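PDB 4ZSF: BsaWI endonuclease from Geobacillus stearothermophilus, which is a type II restriction endonuclease of the PD-(D/E)XK nuclease superfamily that binds DNA and probably cuts it with the help of metal ions. Local coordinates for residues A[107-113]-A[144-150]. Residues are numbered along the deposited sequence; the frame is centred on the assembly and turned at random.
Sequences GMRILLQ and FDLYITV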
ATOM      1  N   GLY A 107      35.235 -13.604   3.915  1.00 27.19           N
ATOM      2  CA  GLY A 107      35.390 -12.153   4.069  1.00 27.36           C
ATOM      3  C   GLY A 107      34.143 -11.331   3.714  1.00 25.81           C
ATOM      4  O   GLY A 107      34.251 -10.158   3.402  1.00 26.05           O
ATOM      5  N   MET A 108      32.974 -11.957   3.728  1.00 22.69           N
ATOM      6  CA  MET A 108      31.744 -11.284   3.303  1.00 19.96           C
ATOM      7  C   MET A 108      30.730 -11.263   4.450  1.00 23.68           C
ATOM      8  O   MET A 108      30.734 -12.154   5.325  1.00 21.85           O
ATOM      9  CB  MET A 108      31.149 -11.978   2.055  1.00 18.68           C
ATOM     10  CG  MET A 108      32.015 -11.732   0.806  1.00 19.28           C
ATOM     11  SD  MET A 108      31.225 -12.524  -0.630  1.00 23.99           S
ATOM     12  CE  MET A 108      31.694 -14.193  -0.335  1.00 20.91           C
ATOM     13  N   ARG A 109      29.828 -10.274   4.434  1.00 20.92           N
ATOM     14  CA  ARG A 109      28.675 -10.357   5.326  1.00 20.74           C
ATOM     15  C   ARG A 109      27.516  -9.586   4.742  1.00 22.42           C
ATOM     16  O   ARG A 109      27.692  -8.644   3.972  1.00 20.66           O
ATOM     17  CB  ARG A 109      28.985  -9.821   6.733  1.00 21.51           C
ATOM     18  CG  ARG A 109      29.479  -8.399   6.717  1.00 23.46           C
ATOM     19  CD  ARG A 109      29.619  -7.965   8.230  1.00 32.33           C
ATOM     20  NE  ARG A 109      30.249  -6.657   8.357  1.00 31.72           N
ATOM     21  CZ  ARG A 109      30.502  -6.070   9.533  1.00 36.94           C
ATOM     22  NH1 ARG A 109      30.222  -6.701  10.670  1.00 34.92           N
ATOM     23  NH2 ARG A 109      31.086  -4.879   9.580  1.00 36.18           N
ATOM     24  N   ILE A 110      26.336 -10.033   5.156  1.00 21.57           N
ATOM     25  CA  ILE A 110      25.075  -9.447   4.831  1.00 21.91           C
ATOM     26  C   ILE A 110      24.719  -8.450   5.917  1.00 23.25           C
ATOM     27  O   ILE A 110      24.868  -8.712   7.135  1.00 21.51           O
ATOM     28  CB  ILE A 110      23.950 -10.529   4.726  1.00 20.85           C
ATOM     29  CG1 ILE A 110      24.215 -11.415   3.493  1.00 21.64           C
ATOM     30  CG2 ILE A 110      22.594  -9.892   4.709  1.00 22.74           C
ATOM     31  CD1 ILE A 110      23.310 -12.676   3.470  1.00 27.03           C
ATOM     32  N   LEU A 111      24.223  -7.316   5.454  1.00 19.75           N
ATOM     33  CA  LEU A 111      23.753  -6.241   6.319  1.00 22.38           C
ATOM     34  C   LEU A 111      22.272  -5.976   6.111  1.00 21.37           C
ATOM     35  O   LEU A 111      21.807  -5.915   4.936  1.00 22.45           O
ATOM     36  CB  LEU A 111      24.484  -4.935   5.993  1.00 24.40           C
ATOM     37  CG  LEU A 111      25.994  -4.969   5.936  1.00 23.93           C
ATOM     38  CD1 LEU A 111      26.416  -3.579   5.438  1.00 26.58           C
ATOM     39  CD2 LEU A 111      26.545  -5.292   7.322  1.00 29.12           C
ATOM     40  N   LEU A 112      21.544  -5.711   7.194  1.00 22.99           N
ATOM     41  CA  LEU A 112      20.180  -5.128   7.016  1.00 21.87           C
ATOM     42  C   LEU A 112      20.293  -3.721   6.485  1.00 22.18           C
ATOM     43  O   LEU A 112      21.322  -3.071   6.615  1.00 22.69           O
ATOM     44  CB  LEU A 112      19.393  -5.086   8.335  1.00 22.81           C
ATOM     45  CG  LEU A 112      19.317  -6.449   9.024  1.00 23.44           C
ATOM     46  CD1 LEU A 112      18.883  -6.260  10.523  1.00 28.91           C
ATOM     47  CD2 LEU A 112      18.246  -7.306   8.291  1.00 25.34           C
ATOM     48  N   GLN A 113      19.252  -3.234   5.829  1.00 24.02           N
ATOM     49  CA  GLN A 113      19.271  -1.822   5.413  1.00 24.07           C
ATOM     50  C   GLN A 113      19.618  -0.912   6.596  1.00 27.69           C
ATOM     51  O   GLN A 113      20.462   0.004   6.450  1.00 27.94           O
ATOM     52  CB  GLN A 113      17.921  -1.437   4.801  1.00 26.18           C
ATOM     53  CG  GLN A 113      17.818   0.029   4.516  1.00 31.24           C
ATOM     54  CD  GLN A 113      16.425   0.409   4.012  1.00 32.52           C
ATOM     55  OE1 GLN A 113      16.005  -0.026   2.944  1.00 31.03           O
ATOM     56  NE2 GLN A 113      15.701   1.203   4.802  1.00 35.48           N
ATOM     57  N   PHE A 144      15.878  -1.959  -1.203  1.00 22.88           N
ATOM     58  CA  PHE A 144      16.476  -3.289  -0.947  1.00 19.60           C
ATOM     59  C   PHE A 144      16.342  -3.658   0.511  1.00 24.47           C
ATOM     60  O   PHE A 144      16.503  -2.808   1.370  1.00 30.91           O
ATOM     61  CB  PHE A 144      17.941  -3.273  -1.365  1.00 20.11           C
ATOM     62  CG  PHE A 144      18.094  -3.024  -2.835  1.00 20.12           C
ATOM     63  CD1 PHE A 144      17.657  -3.980  -3.754  1.00 21.23           C
ATOM     64  CD2 PHE A 144      18.562  -1.791  -3.307  1.00 20.64           C
ATOM     65  CE1 PHE A 144      17.732  -3.695  -5.178  1.00 22.14           C
ATOM     66  CE2 PHE A 144      18.690  -1.523  -4.693  1.00 22.03           C
ATOM     67  CZ  PHE A 144      18.232  -2.439  -5.621  1.00 22.14           C
ATOM     68  N   ASP A 145      16.168  -4.944   0.790  1.00 20.09           N
ATOM     69  CA  ASP A 145      15.954  -5.464   2.139  1.00 22.38           C
ATOM     70  C   ASP A 145      17.304  -5.710   2.824  1.00 24.48           C
ATOM     71  O   ASP A 145      17.489  -5.460   4.009  1.00 24.65           O
ATOM     72  CB  ASP A 145      15.151  -6.757   2.010  1.00 24.59           C
ATOM     73  CG  ASP A 145      13.784  -6.491   1.375  1.00 33.14           C
ATOM     74  OD1 ASP A 145      13.078  -5.558   1.872  1.00 30.56           O
ATOM     75  OD2 ASP A 145      13.438  -7.135   0.359  1.00 30.98           O
ATOM     76  N   LEU A 146      18.268  -6.149   2.027  1.00 19.20           N
ATOM     77  CA  LEU A 146      19.563  -6.543   2.535  1.00 18.45           C
ATOM     78  C   LEU A 146      20.662  -6.036   1.600  1.00 19.75           C
ATOM     79  O   LEU A 146      20.418  -5.837   0.414  1.00 19.33           O
ATOM     80  CB  LEU A 146      19.663  -8.057   2.607  1.00 18.48           C
ATOM     81  CG  LEU A 146      18.643  -8.764   3.508  1.00 21.06           C
ATOM     82  CD1 LEU A 146      18.748 -10.335   3.335  1.00 24.14           C
ATOM     83  CD2 LEU A 146      19.021  -8.359   4.921  1.00 23.07           C
ATOM     84  N   TYR A 147      21.867  -5.881   2.125  1.00 18.71           N
ATOM     85  CA  TYR A 147      23.033  -5.539   1.312  1.00 17.95           C
ATOM     86  C   TYR A 147      24.155  -6.530   1.632  1.00 21.24           C
ATOM     87  O   TYR A 147      24.155  -7.144   2.723  1.00 22.68           O
ATOM     88  CB  TYR A 147      23.509  -4.120   1.590  1.00 17.57           C
ATOM     89  CG  TYR A 147      22.518  -3.088   1.099  1.00 20.19           C
ATOM     90  CD1 TYR A 147      22.589  -2.615  -0.200  1.00 19.74           C
ATOM     91  CD2 TYR A 147      21.471  -2.665   1.920  1.00 21.19           C
ATOM     92  CE1 TYR A 147      21.671  -1.648  -0.662  1.00 19.36           C
ATOM     93  CE2 TYR A 147      20.523  -1.711   1.474  1.00 19.91           C
ATOM     94  CZ  TYR A 147      20.639  -1.224   0.170  1.00 22.03           C
ATOM     95  OH  TYR A 147      19.760  -0.231  -0.298  1.00 21.97           O
ATOM     96  N   ILE A 148      25.113  -6.689   0.719  1.00 16.71           N
ATOM     97  CA  ILE A 148      26.208  -7.623   1.043  1.00 16.11           C
ATOM     98  C   ILE A 148      27.529  -6.918   0.802  1.00 20.55           C
ATOM     99  O   ILE A 148      27.695  -6.165  -0.193  1.00 20.51           O
ATOM    100  CB  ILE A 148      26.073  -8.957   0.274  1.00 18.05           C
ATOM    101  CG1 ILE A 148      27.189  -9.952   0.668  1.00 20.47           C
ATOM    102  CG2 ILE A 148      25.990  -8.755  -1.279  1.00 15.72           C
ATOM    103  CD1 ILE A 148      26.898 -11.437   0.153  1.00 20.18           C
ATOM    104  N   THR A 149      28.504  -7.186   1.678  1.00 19.49           N
ATOM    105  CA  THR A 149      29.793  -6.535   1.589  1.00 18.47           C
ATOM    106  C   THR A 149      30.926  -7.515   1.491  1.00 20.77           C
ATOM    107  O   THR A 149      30.765  -8.719   1.842  1.00 21.29           O
ATOM    108  CB  THR A 149      30.106  -5.673   2.827  1.00 25.06           C
ATOM    109  OG1 THR A 149      30.281  -6.530   3.962  1.00 26.81           O
ATOM    110  CG2 THR A 149      29.000  -4.662   3.131  1.00 24.93           C
ATOM    111  N   VAL A 150      32.078  -7.008   1.061  1.00 20.90           N
ATOM    112  CA  VAL A 150      33.301  -7.833   1.002  1.00 20.25           C
ATOM    113  C   VAL A 150      34.445  -7.005   1.567  1.00 23.92           C
ATOM    114  O   VAL A 150      34.468  -5.778   1.383  1.00 24.46           O
ATOM    115  CB  VAL A 150      33.636  -8.279  -0.433  1.00 21.39           C
ATOM    116  CG1 VAL A 150      33.893  -7.027  -1.341  1.00 20.58           C
ATOM    117  CG2 VAL A 150      34.839  -9.192  -0.417  1.00 22.04           C
TER
HETATM  118  O   HOH W   1      32.662  -7.926   4.607  1.00 25.34           O
HETATM  119  O   HOH W   2      17.290  -0.142   0.544  1.00 25.83           O
HETATM  120  O   HOH W   3      16.146  -4.527   5.921  1.00 31.17           O
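Arg109 with Thr149 and Leu111 with Tyr147 are the hydrogen-bonded pairs that join strands 108-112 and 146-150; their N-to-C directions differ by 152°, so the strands run antiparallel. Leu111 N donates to Tyr147 O at 2.7 Å, nearly straight at 174°, and Tyr147 N returns a bond to Leu111 O. Thr149 N reaches Arg109 O at 2.8 Å, whereas the reciprocal bond, Arg109 N to Thr149 O, is longer and its donor stands well off the carbonyl plane. In the non-hydrogen-bonded pairs the alpha carbons supply C-H...O contacts, such as Ile110 CA to Tyr147 O at 3.3 Å.

Apolar contacts lie on both faces. On the face carrying Met108, Ile110, Ile148 and Val150, Ile110 CG2 meets Leu146 CD2 at 3.9 Å. At the strand end, where the Leu112 and Leu146 side chains diverge, Leu146 CD2 also lies 3.6 Å from Leu112 CD2. On the other face Leu111 crosses Thr149 at about a right angle, its CD1 3.6 Å from Thr149 CG2.

Among the polar groups, Thr149 OG1 sits between its own backbone N and carbonyl carbon (chi1 68°), which places it alongside Arg109 CG and turns CG2 to Leu111. This hydroxyl also bonds Glu156, the salt-bridge partner of Arg109 NE, and accepts from a water that bridges to Gly107 O. A valine here would probably leave that water without one acceptor and Glu156 without one of its mates. At the other end, a second water joins Gln113 OE1, Phe144 N and Tyr147 OH, while Gln113 NE2 bonds Asn142.

This is the antiparallel edge pair of the mixed sheet in a PD-(D/E)XK nuclease fold, with 155-165 beyond. Helix 70-103 covers Met108, Ile110 and Leu146; helix 113-121 packs on Leu111 and Tyr147, and helix 129-140 also touches Tyr147.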